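Local coordinates for glutathione transferase (Phanerochaete chrysosporium, PDB 4F0C), which probably conjugates glutathione to electrophilic compounds in this wood-degrading fungus, and is bound here to oxidized glutathione disulfide, at residues F197-V200 and H201-H204; S153-S156 and Q157-W160; D164-T167 and I168-S172; K142-L145 and R146-V150. All coordinates share one frame; numbering follows the deposited sequence.

Contact 1: F197-V200 and H201-H204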
loop_
_atom_site.group_PDB
_atom_site.type_symbol
_atom_site.label_atom_id
_atom_site.label_comp_id
_atom_site.label_asym_id
_atom_site.label_seq_id
_atom_site.Cartn_x
_atom_site.Cartn_y
_atom_site.Cartn_z
ATOM N N PHE A 197 -21.134 4.371 -11.753
ATOM C CA PHE A 197 -20.844 3.964 -10.383
ATOM C C PHE A 197 -21.617 4.827 -9.397
ATOM O O PHE A 197 -21.011 5.652 -8.703
ATOM C CB PHE A 197 -19.330 4.067 -10.131
ATOM C CG PHE A 197 -18.522 3.247 -11.117
ATOM C CD1 PHE A 197 -18.395 1.881 -10.945
ATOM C CD2 PHE A 197 -17.927 3.836 -12.225
ATOM C CE1 PHE A 197 -17.667 1.101 -11.868
ATOM C CE2 PHE A 197 -17.201 3.067 -13.154
ATOM C CZ PHE A 197 -17.077 1.703 -12.968
ATOM N N PRO A 198 -22.954 4.645 -9.342
ATOM C CA PRO A 198 -23.775 5.608 -8.601
ATOM C C PRO A 198 -23.520 5.627 -7.092
ATOM O O PRO A 198 -23.593 6.693 -6.497
ATOM C CB PRO A 198 -25.223 5.198 -8.932
ATOM C CG PRO A 198 -25.129 3.830 -9.502
ATOM C CD PRO A 198 -23.769 3.697 -10.123
ATOM N N SER A 199 -23.239 4.474 -6.488
ATOM C CA SER A 199 -22.903 4.439 -5.063
ATOM C C SER A 199 -21.556 5.113 -4.787
ATOM O O SER A 199 -21.397 5.847 -3.781
ATOM C CB SER A 199 -22.874 2.990 -4.559
ATOM O OG SER A 199 -24.112 2.352 -4.883
ATOM N N VAL A 200 -20.558 4.832 -5.625
ATOM C CA VAL A 200 -19.269 5.509 -5.475
ATOM C C VAL A 200 -19.462 7.015 -5.661
ATOM O O VAL A 200 -18.852 7.815 -4.943
ATOM C CB VAL A 200 -18.199 4.973 -6.466
ATOM C CG1 VAL A 200 -16.837 5.644 -6.189
ATOM C CG2 VAL A 200 -18.079 3.427 -6.328
ATOM N N HIS A 201 -20.316 7.400 -6.612
ATOM C CA HIS A 201 -20.582 8.826 -6.823
ATOM C C HIS A 201 -21.230 9.460 -5.588
ATOM O O HIS A 201 -20.880 10.584 -5.210
ATOM C CB HIS A 201 -21.465 9.036 -8.054
ATOM C CG HIS A 201 -21.927 10.457 -8.243
ATOM N ND1 HIS A 201 -23.177 10.895 -7.853
ATOM C CD2 HIS A 201 -21.314 11.527 -8.805
ATOM C CE1 HIS A 201 -23.306 12.179 -8.150
ATOM N NE2 HIS A 201 -22.195 12.584 -8.737
ATOM N N ARG A 202 -22.198 8.758 -4.991
ATOM C CA ARG A 202 -22.888 9.263 -3.787
ATOM C C ARG A 202 -21.888 9.537 -2.668
ATOM O O ARG A 202 -21.886 10.605 -2.043
ATOM C CB ARG A 202 -23.889 8.217 -3.291
ATOM C CG ARG A 202 -24.645 8.591 -2.021
ATOM C CD ARG A 202 -25.139 7.332 -1.282
ATOM N NE ARG A 202 -24.069 6.654 -0.554
ATOM C CZ ARG A 202 -23.764 5.361 -0.691
ATOM N NH1 ARG A 202 -24.459 4.586 -1.542
ATOM N NH2 ARG A 202 -22.785 4.835 0.043
ATOM N N TRP A 203 -21.035 8.547 -2.421
ATOM C CA TRP A 203 -20.055 8.607 -1.336
ATOM C C TRP A 203 -18.994 9.657 -1.609
ATOM O O TRP A 203 -18.663 10.477 -0.732
ATOM C CB TRP A 203 -19.448 7.216 -1.228
ATOM C CG TRP A 203 -18.182 6.934 -0.425
ATOM C CD1 TRP A 203 -18.079 6.781 0.922
ATOM C CD2 TRP A 203 -16.907 6.577 -0.972
ATOM N NE1 TRP A 203 -16.796 6.382 1.264
ATOM C CE2 TRP A 203 -16.065 6.233 0.109
ATOM C CE3 TRP A 203 -16.393 6.514 -2.283
ATOM C CZ2 TRP A 203 -14.731 5.848 -0.073
ATOM C CZ3 TRP A 203 -15.070 6.127 -2.464
ATOM C CH2 TRP A 203 -14.255 5.800 -1.363
ATOM N N HIS A 204 -18.451 9.644 -2.821
ATOM C CA HIS A 204 -17.444 10.649 -3.200
ATOM C C HIS A 204 -18.033 12.048 -3.087
ATOM O O HIS A 204 -17.395 12.967 -2.584
ATOM C CB HIS A 204 -16.947 10.403 -4.627
ATOM C CG HIS A 204 -15.848 11.330 -5.049
ATOM N ND1 HIS A 204 -14.552 11.199 -4.595
ATOM C CD2 HIS A 204 -15.851 12.397 -5.884
ATOM C CE1 HIS A 204 -13.806 12.157 -5.124
ATOM N NE2 HIS A 204 -14.567 12.893 -5.914
HETATM O O HOH W 1 -25.091 8.946 -6.924
#

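Contact 2: S153-S156 and Q157-W160. With SO4 (sulfate ion), chain C.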
loop_
_atom_site.group_PDB
_atom_site.type_symbol
_atom_site.label_atom_id
_atom_site.label_comp_id
_atom_site.label_asym_id
_atom_site.label_seq_id
_atom_site.Cartn_x
_atom_site.Cartn_y
_atom_site.Cartn_z
ATOM N N SER A 153 -19.503 -2.196 -5.298
ATOM C CA SER A 153 -20.054 -3.436 -4.757
ATOM C C SER A 153 -20.272 -3.357 -3.249
ATOM O O SER A 153 -21.176 -4.009 -2.733
ATOM C CB SER A 153 -19.180 -4.659 -5.103
ATOM O OG SER A 153 -17.972 -4.693 -4.327
ATOM N N VAL A 154 -19.472 -2.558 -2.546
ATOM C CA VAL A 154 -19.705 -2.410 -1.101
ATOM C C VAL A 154 -20.524 -1.170 -0.731
ATOM O O VAL A 154 -21.373 -1.252 0.156
ATOM C CB VAL A 154 -18.388 -2.485 -0.223
ATOM C CG1 VAL A 154 -17.542 -3.681 -0.614
ATOM C CG2 VAL A 154 -17.572 -1.219 -0.314
ATOM N N LEU A 155 -20.286 -0.042 -1.408
ATOM C CA LEU A 155 -20.981 1.214 -1.063
ATOM C C LEU A 155 -22.459 1.204 -1.442
ATOM O O LEU A 155 -23.227 2.080 -1.024
ATOM C CB LEU A 155 -20.261 2.414 -1.694
ATOM C CG LEU A 155 -18.864 2.618 -1.065
ATOM C CD1 LEU A 155 -18.060 3.579 -1.914
ATOM C CD2 LEU A 155 -19.012 3.146 0.362
ATOM N N SER A 156 -22.885 0.234 -2.247
ATOM C CA SER A 156 -24.325 0.148 -2.515
ATOM C C SER A 156 -25.044 -0.415 -1.294
ATOM O O SER A 156 -26.258 -0.410 -1.242
ATOM C CB SER A 156 -24.609 -0.747 -3.734
ATOM O OG SER A 156 -24.043 -2.035 -3.515
ATOM N N GLN A 157 -24.299 -0.920 -0.315
ATOM C CA GLN A 157 -24.910 -1.555 0.839
ATOM C C GLN A 157 -24.343 -1.037 2.152
ATOM O O GLN A 157 -24.689 -1.544 3.201
ATOM C CB GLN A 157 -24.685 -3.070 0.769
ATOM C CG GLN A 157 -25.368 -3.685 -0.437
ATOM C CD GLN A 157 -25.491 -5.174 -0.332
ATOM O OE1 GLN A 157 -24.571 -5.857 0.118
ATOM N NE2 GLN A 157 -26.636 -5.697 -0.747
ATOM N N ARG A 158 -23.456 -0.053 2.098
ATOM C CA ARG A 158 -23.002 0.592 3.334
ATOM C C ARG A 158 -22.759 2.056 3.034
ATOM O O ARG A 158 -22.384 2.392 1.910
ATOM C CB ARG A 158 -21.707 -0.051 3.900
ATOM C CG ARG A 158 -20.478 0.100 3.004
ATOM C CD ARG A 158 -19.248 -0.653 3.600
ATOM N NE ARG A 158 -19.377 -2.126 3.444
ATOM C CZ ARG A 158 -18.371 -2.980 3.653
ATOM N NH1 ARG A 158 -17.180 -2.511 4.032
ATOM N NH2 ARG A 158 -18.543 -4.296 3.462
ATOM N N GLN A 159 -22.988 2.915 4.026
ATOM C CA GLN A 159 -22.846 4.356 3.823
ATOM C C GLN A 159 -21.371 4.757 3.725
ATOM O O GLN A 159 -21.004 5.626 2.926
ATOM C CB GLN A 159 -23.515 5.125 4.971
ATOM C CG GLN A 159 -23.471 6.625 4.732
ATOM C CD GLN A 159 -24.291 7.402 5.715
ATOM O OE1 GLN A 159 -24.797 6.856 6.715
ATOM N NE2 GLN A 159 -24.438 8.697 5.445
ATOM N N TRP A 160 -20.553 4.137 4.570
ATOM C CA TRP A 160 -19.119 4.445 4.720
ATOM C C TRP A 160 -18.385 3.108 4.794
ATOM O O TRP A 160 -18.995 2.089 5.113
ATOM C CB TRP A 160 -18.878 5.195 6.053
ATOM C CG TRP A 160 -19.636 6.482 6.194
ATOM C CD1 TRP A 160 -20.648 6.754 7.064
ATOM C CD2 TRP A 160 -19.417 7.683 5.445
ATOM N NE1 TRP A 160 -21.086 8.063 6.900
ATOM C CE2 TRP A 160 -20.345 8.649 5.911
ATOM C CE3 TRP A 160 -18.527 8.039 4.428
ATOM C CZ2 TRP A 160 -20.415 9.936 5.385
ATOM C CZ3 TRP A 160 -18.612 9.332 3.897
ATOM C CH2 TRP A 160 -19.533 10.260 4.391
HETATM S S SO4 C . -15.221 -5.614 4.731
HETATM O O1 SO4 C . -13.999 -6.049 4.039
HETATM O O2 SO4 C . -15.355 -6.295 6.001
HETATM O O3 SO4 C . -15.208 -4.196 5.161
HETATM O O4 SO4 C . -16.311 -5.846 3.827
HETATM O O HOH W 2 -21.462 -5.276 -0.140
HETATM O O HOH W 3 -21.454 -3.704 2.231
#

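Contact 3: D164-T167 and I168-S172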
loop_
_atom_site.group_PDB
_atom_site.type_symbol
_atom_site.label_atom_id
_atom_site.label_comp_id
_atom_site.label_asym_id
_atom_site.label_seq_id
_atom_site.Cartn_x
_atom_site.Cartn_y
_atom_site.Cartn_z
ATOM N N ASP A 164 -19.933 2.077 9.775
ATOM C CA ASP A 164 -21.049 2.965 9.433
ATOM C C ASP A 164 -20.796 4.401 9.904
ATOM O O ASP A 164 -21.724 5.109 10.307
ATOM C CB ASP A 164 -22.383 2.437 10.010
ATOM C CG ASP A 164 -22.916 1.234 9.242
ATOM O OD1 ASP A 164 -22.427 0.936 8.123
ATOM O OD2 ASP A 164 -23.864 0.597 9.743
ATOM N N LYS A 165 -19.535 4.825 9.854
ATOM C CA LYS A 165 -19.218 6.205 10.165
ATOM C C LYS A 165 -18.061 6.652 9.282
ATOM O O LYS A 165 -17.218 5.858 8.866
ATOM C CB LYS A 165 -18.845 6.342 11.646
ATOM C CG LYS A 165 -17.632 5.497 12.039
ATOM C CD LYS A 165 -17.348 5.501 13.566
ATOM C CE LYS A 165 -16.646 6.782 14.008
ATOM N NZ LYS A 165 -16.395 6.805 15.465
ATOM N N LEU A 166 -18.016 7.946 9.005
ATOM C CA LEU A 166 -16.913 8.495 8.236
ATOM C C LEU A 166 -15.599 8.267 8.990
ATOM O O LEU A 166 -15.517 8.579 10.180
ATOM C CB LEU A 166 -17.148 10.001 8.051
ATOM C CG LEU A 166 -15.945 10.795 7.556
ATOM C CD1 LEU A 166 -15.666 10.431 6.118
ATOM C CD2 LEU A 166 -16.241 12.315 7.690
ATOM N N THR A 167 -14.580 7.718 8.316
ATOM C CA THR A 167 -13.234 7.591 8.920
ATOM C C THR A 167 -12.135 7.940 7.904
ATOM O O THR A 167 -12.417 8.232 6.733
ATOM C CB THR A 167 -12.935 6.147 9.405
ATOM O OG1 THR A 167 -12.875 5.260 8.270
ATOM C CG2 THR A 167 -14.027 5.658 10.385
ATOM N N ILE A 168 -10.884 7.894 8.340
ATOM C CA ILE A 168 -9.779 8.104 7.422
ATOM C C ILE A 168 -9.751 7.039 6.315
ATOM O O ILE A 168 -9.143 7.279 5.277
ATOM C CB ILE A 168 -8.412 8.176 8.151
ATOM C CG1 ILE A 168 -8.247 6.985 9.135
ATOM C CG2 ILE A 168 -8.324 9.521 8.901
ATOM C CD1 ILE A 168 -6.752 6.753 9.558
ATOM N N ALA A 169 -10.411 5.891 6.517
ATOM C CA ALA A 169 -10.477 4.924 5.402
ATOM C C ALA A 169 -11.164 5.587 4.213
ATOM O O ALA A 169 -10.649 5.526 3.106
ATOM C CB ALA A 169 -11.183 3.624 5.773
ATOM N N ASP A 170 -12.298 6.254 4.440
ATOM C CA ASP A 170 -12.995 6.929 3.339
ATOM C C ASP A 170 -12.172 8.086 2.818
ATOM O O ASP A 170 -12.024 8.263 1.597
ATOM C CB ASP A 170 -14.379 7.448 3.792
ATOM C CG ASP A 170 -15.192 6.369 4.495
ATOM O OD1 ASP A 170 -15.813 5.553 3.777
ATOM O OD2 ASP A 170 -15.161 6.313 5.749
ATOM N N ILE A 171 -11.627 8.880 3.745
ATOM C CA ILE A 171 -10.949 10.107 3.337
ATOM C C ILE A 171 -9.744 9.783 2.455
ATOM O O ILE A 171 -9.448 10.513 1.501
ATOM C CB ILE A 171 -10.511 10.947 4.560
ATOM C CG1 ILE A 171 -11.754 11.425 5.341
ATOM C CG2 ILE A 171 -9.645 12.160 4.133
ATOM C CD1 ILE A 171 -11.379 12.081 6.693
ATOM N N SER A 172 -9.081 8.668 2.756
ATOM C CA SER A 172 -7.846 8.301 2.062
ATOM C C SER A 172 -8.043 8.105 0.558
ATOM O O SER A 172 -7.096 8.264 -0.204
ATOM C CB SER A 172 -7.229 7.022 2.690
ATOM O OG SER A 172 -7.986 5.883 2.280
HETATM O O HOH W 4 -15.309 4.295 7.407
#

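Contact 4: K142-L145 and R146-V150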
loop_
_atom_site.group_PDB
_atom_site.type_symbol
_atom_site.label_atom_id
_atom_site.label_comp_id
_atom_site.label_asym_id
_atom_site.label_seq_id
_atom_site.Cartn_x
_atom_site.Cartn_y
_atom_site.Cartn_z
ATOM N N LYS A 142 -8.398 0.810 -17.180
ATOM C CA LYS A 142 -9.265 -0.335 -16.888
ATOM C C LYS A 142 -9.192 -0.723 -15.403
ATOM O O LYS A 142 -10.210 -1.091 -14.799
ATOM C CB LYS A 142 -8.891 -1.528 -17.776
ATOM C CG LYS A 142 -9.425 -1.407 -19.202
ATOM C CD LYS A 142 -8.789 -2.456 -20.129
ATOM C CE LYS A 142 -9.512 -2.503 -21.477
ATOM N NZ LYS A 142 -8.704 -3.256 -22.470
ATOM N N GLU A 143 -8.002 -0.640 -14.814
ATOM C CA GLU A 143 -7.840 -0.936 -13.378
ATOM C C GLU A 143 -8.557 0.103 -12.513
ATOM O O GLU A 143 -9.135 -0.221 -11.478
ATOM C CB GLU A 143 -6.346 -1.019 -12.970
ATOM C CG GLU A 143 -6.123 -1.427 -11.495
ATOM C CD GLU A 143 -6.594 -2.878 -11.162
ATOM O OE1 GLU A 143 -7.017 -3.604 -12.082
ATOM O OE2 GLU A 143 -6.546 -3.267 -9.982
ATOM N N ILE A 144 -8.523 1.363 -12.932
ATOM C CA ILE A 144 -9.342 2.365 -12.243
ATOM C C ILE A 144 -10.820 1.953 -12.206
ATOM O O ILE A 144 -11.447 2.013 -11.160
ATOM C CB ILE A 144 -9.201 3.767 -12.920
ATOM C CG1 ILE A 144 -7.790 4.302 -12.642
ATOM C CG2 ILE A 144 -10.309 4.684 -12.452
ATOM C CD1 ILE A 144 -7.405 5.571 -13.474
ATOM N N LEU A 145 -11.371 1.569 -13.356
ATOM C CA LEU A 145 -12.787 1.153 -13.418
ATOM C C LEU A 145 -13.020 -0.082 -12.556
ATOM O O LEU A 145 -14.104 -0.242 -11.959
ATOM C CB LEU A 145 -13.222 0.877 -14.859
ATOM C CG LEU A 145 -13.068 2.029 -15.858
ATOM C CD1 LEU A 145 -13.680 1.656 -17.214
ATOM C CD2 LEU A 145 -13.750 3.268 -15.268
ATOM N N ARG A 146 -12.022 -0.971 -12.507
ATOM C CA ARG A 146 -12.169 -2.184 -11.698
ATOM C C ARG A 146 -12.279 -1.803 -10.217
ATOM O O ARG A 146 -13.142 -2.325 -9.473
ATOM C CB ARG A 146 -11.019 -3.180 -11.902
ATOM C CG ARG A 146 -11.331 -4.590 -11.319
ATOM C CD ARG A 146 -10.051 -5.454 -11.127
ATOM N NE ARG A 146 -9.158 -4.868 -10.130
ATOM C CZ ARG A 146 -9.284 -5.035 -8.814
ATOM N NH1 ARG A 146 -10.282 -5.779 -8.303
ATOM N NH2 ARG A 146 -8.413 -4.448 -8.009
ATOM N N VAL A 147 -11.406 -0.899 -9.779
ATOM C CA VAL A 147 -11.426 -0.435 -8.400
ATOM C C VAL A 147 -12.748 0.283 -8.099
ATOM O O VAL A 147 -13.329 0.072 -7.036
ATOM C CB VAL A 147 -10.212 0.464 -8.084
ATOM C CG1 VAL A 147 -10.373 1.244 -6.728
ATOM C CG2 VAL A 147 -8.897 -0.406 -8.122
ATOM N N PHE A 148 -13.202 1.124 -9.027
ATOM C CA PHE A 148 -14.536 1.730 -8.902
ATOM C C PHE A 148 -15.622 0.653 -8.722
ATOM O O PHE A 148 -16.524 0.811 -7.895
ATOM C CB PHE A 148 -14.886 2.555 -10.142
ATOM C CG PHE A 148 -14.228 3.914 -10.191
ATOM C CD1 PHE A 148 -13.521 4.417 -9.103
ATOM C CD2 PHE A 148 -14.323 4.695 -11.350
ATOM C CE1 PHE A 148 -12.919 5.672 -9.178
ATOM C CE2 PHE A 148 -13.720 5.947 -11.423
ATOM C CZ PHE A 148 -13.027 6.437 -10.341
ATOM N N GLY A 149 -15.541 -0.421 -9.503
ATOM C CA GLY A 149 -16.482 -1.548 -9.392
ATOM C C GLY A 149 -16.456 -2.187 -7.999
ATOM O O GLY A 149 -17.499 -2.496 -7.400
ATOM N N VAL A 150 -15.260 -2.382 -7.476
ATOM C CA VAL A 150 -15.094 -2.938 -6.129
ATOM C C VAL A 150 -15.759 -2.021 -5.086
ATOM O O VAL A 150 -16.553 -2.478 -4.227
ATOM C CB VAL A 150 -13.593 -3.168 -5.797
ATOM C CG1 VAL A 150 -13.406 -3.508 -4.275
ATOM C CG2 VAL A 150 -12.995 -4.283 -6.695
#

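Contact 1: F197-V200 and H201-H204
Trp203 and His201 are met at the edges of their rings, Arg202 over a face of its guanidinium. The indole of Trp203 has the carbonyl O of Val200 in its ring plane, 3.8 Å from CE3 of Trp203, and the CG1 methyl of Val200 reaches the same corner at 4.0 Å from that CE3. Arg202 presents a face instead, with the carbonyl O of Ser199 over the centre of the guanidinium, 3.9 Å from Arg202 CZ. A bend at chi3 (77°) folds the arginine back over Ser199, so that NH1 of Arg202 comes within 3.8 Å of Ser199 CB; its hydrogen bond, however, goes to Leu155 O. At the His201 ring a water sits in the plane at the edge, 2.9 Å from ND1 of His201, and donates to Pro198 O at 2.7 Å. This water thus ties the imidazole to a carbonyl already used by the helix, since Arg202 N also bonds to Pro198 O.

The backbone beneath is regular: His201 N binds Phe197 O at 2.8 Å, and the bonds from Trp203 N to Ser199 O and His204 N to Val200 O follow in step. Glu152 holds this first turn from outside, one carboxylate oxygen accepting from Ser199 OG and the other from Val200 N, while Trp203 NE1 is taken by Asp170 OD1. With Phe197 as N-cap and Pro198 in the first helical position, where no N-H is needed, this is a typical alpha-helix start, here in the all-helical C-terminal domain of the glutathione transferase fold.

Contact 2: S153-S156 and Q157-W160
Gln157, Arg158 and Val154 bury the most surface where helix 134-155 gives way to loop. Val154 lies over one face of the Arg158 guanidinium, offset toward its rim, with Val154 CB 3.8 Å from Arg158 NE. The arginine starts in a confined rotamer: chi1 of 64° sets CG between the backbone N and the carbonyl carbon and brings Arg158 CG to 3.3 Å from Val154 O. In the guanidinium plane, a sulfate, probably from the crystallisation liquor, is gripped twice, NH1 of Arg158 reaching sulfate O3 at 2.8 Å and NH2 reaching O4 at 2.7 Å, the latter nearly straight (172°). NE of Arg158 donates to a water at 2.9 Å that in turn donates to Val154 O, and NH1 also bonds to Leu161 O. A leucine in place of Arg158 would probably leave the sulfate short of two donors and Leu161 O without its mate.

Gln157 closes the turn through its backbone, N bonding to Val154 O at 3.0 Å from above the carbonyl plane. Its side chain runs out past Ser156, OG of Ser156 lying 3.7 Å from Gln157 CG, and ends at a second water shared between Gln157 OE1 and Ser153 O.

Leu155 and Ser156 pack on helix 198-209, whereas Val154 and Arg158 face Trp105 of helix 96-126; Trp72 of the second subunit also binds the sulfate, and Pro54 of that subunit covers Ser153 and Val154.

Contact 3: D164-T167 and I168-S172
Thr167 and Asp170 exchange bonds across the start of helix 168-172, and this is the tight end of the contact. The backbone N of Thr167 donates to Asp170 OD2 at 3.0 Å, almost straight (166°) and onto the anti lone pair, while Ala169 N donates back to Thr167 OG1 at 3.1 Å. A chi1 of 66° swings that hydroxyl under the helix end. Together the bonds make a capping box. A water fills it in, 2.8 Å from Thr167 OG1 and 2.6 Å from Asp170 OD2, with Lys165 O near it as well. Beside the box Leu166 CD1 packs 4.0 Å from Asp170 CB and 4.1 Å from Ile171 CG1, crossing Ile171 at about a right angle; this pairing is the hydrophobic staple that accompanies such a box in glutathione transferases.

The looser side is at Lys165, which is partly exposed, barely touches the helix and sends its NZ away to His89 O and Ser92 O.

Asp170 OD1 accepts from Trp203 NE1 and Leu161 N; an alanine here would probably strand both donors along with Thr167 N and unfasten the cap. Around the box, Ile168 points into helices 74-85 and 96-126, and Leu166 and Asp170 abut Leu207 of helix 198-209.

Contact 4: K142-L145 and R146-V150
Glu143 and Arg146, three residues apart on helix 134-155, lie alongside each other and point the same way in a side-on salt bridge. Arg146 NH2 donates to Glu143 OE2 at 3.0 Å, arriving on the syn side but out of the carboxylate plane, and Arg146 NE reaches OE1 of Glu143 at 3.2 Å from above that plane. Both oxygens stay close to the guanidinium plane, yet the two flat groups are turned 35° apart, so the grip is twisted. Glu143 gets there by bending at chi2 (65°), which turns its carboxylate forward along the helix, toward Arg146.

On another side of the helix the contact is apolar. The CG2 methyl of Ile144 stands over one face of the Phe148 ring, 4.0 Å from its centroid, a CH-pi contact, and Leu145 CD2 approaches Phe148 CD2 obliquely at 4.2 Å. Bonds such as Phe148 N to Ile144 O, 2.9 Å, fix the spacing beneath.

Further out, Arg146 NH2 has a second acceptor in Asn55 OD1 of the second subunit, where Lys45 of that subunit also comes close to Arg146 NH1. Ile144 is wedged between helices 96-126 and 174-184, and Phe148 meets Phe197 edge-to-face. The arrangement is that of an amphipathic alpha-helix in the helical bundle of a glutathione transferase C-terminal domain: one side feeds the hydrophobic core, another carries an i to i+3 ion pair to the dimer interface.

Overall arrangement
All four contacts belong to the helical C-terminal domain. Contacts 4 and 2 share helix 134-155, their centres about 15 Å apart, and both touch the second subunit. Contact 1 packs against each of them: Arg202 NH1 reaches Leu155 O of contact 2 at 2.8 Å, and Val200 CG2 lies 3.4 Å from Phe148 O of contact 4. It also joins contact 3, with Trp203 NE1 2.8 Å from Asp170 OD1, whereas contacts 3 and 4 stay about 10 Å apart at their nearest atoms. A bound glutathione disulfide lies about 5 Å from the Glu143 side chain in contact 4, while the Ile168 side chain of contact 3 is about 12 Å from a bound glutathione disulfide.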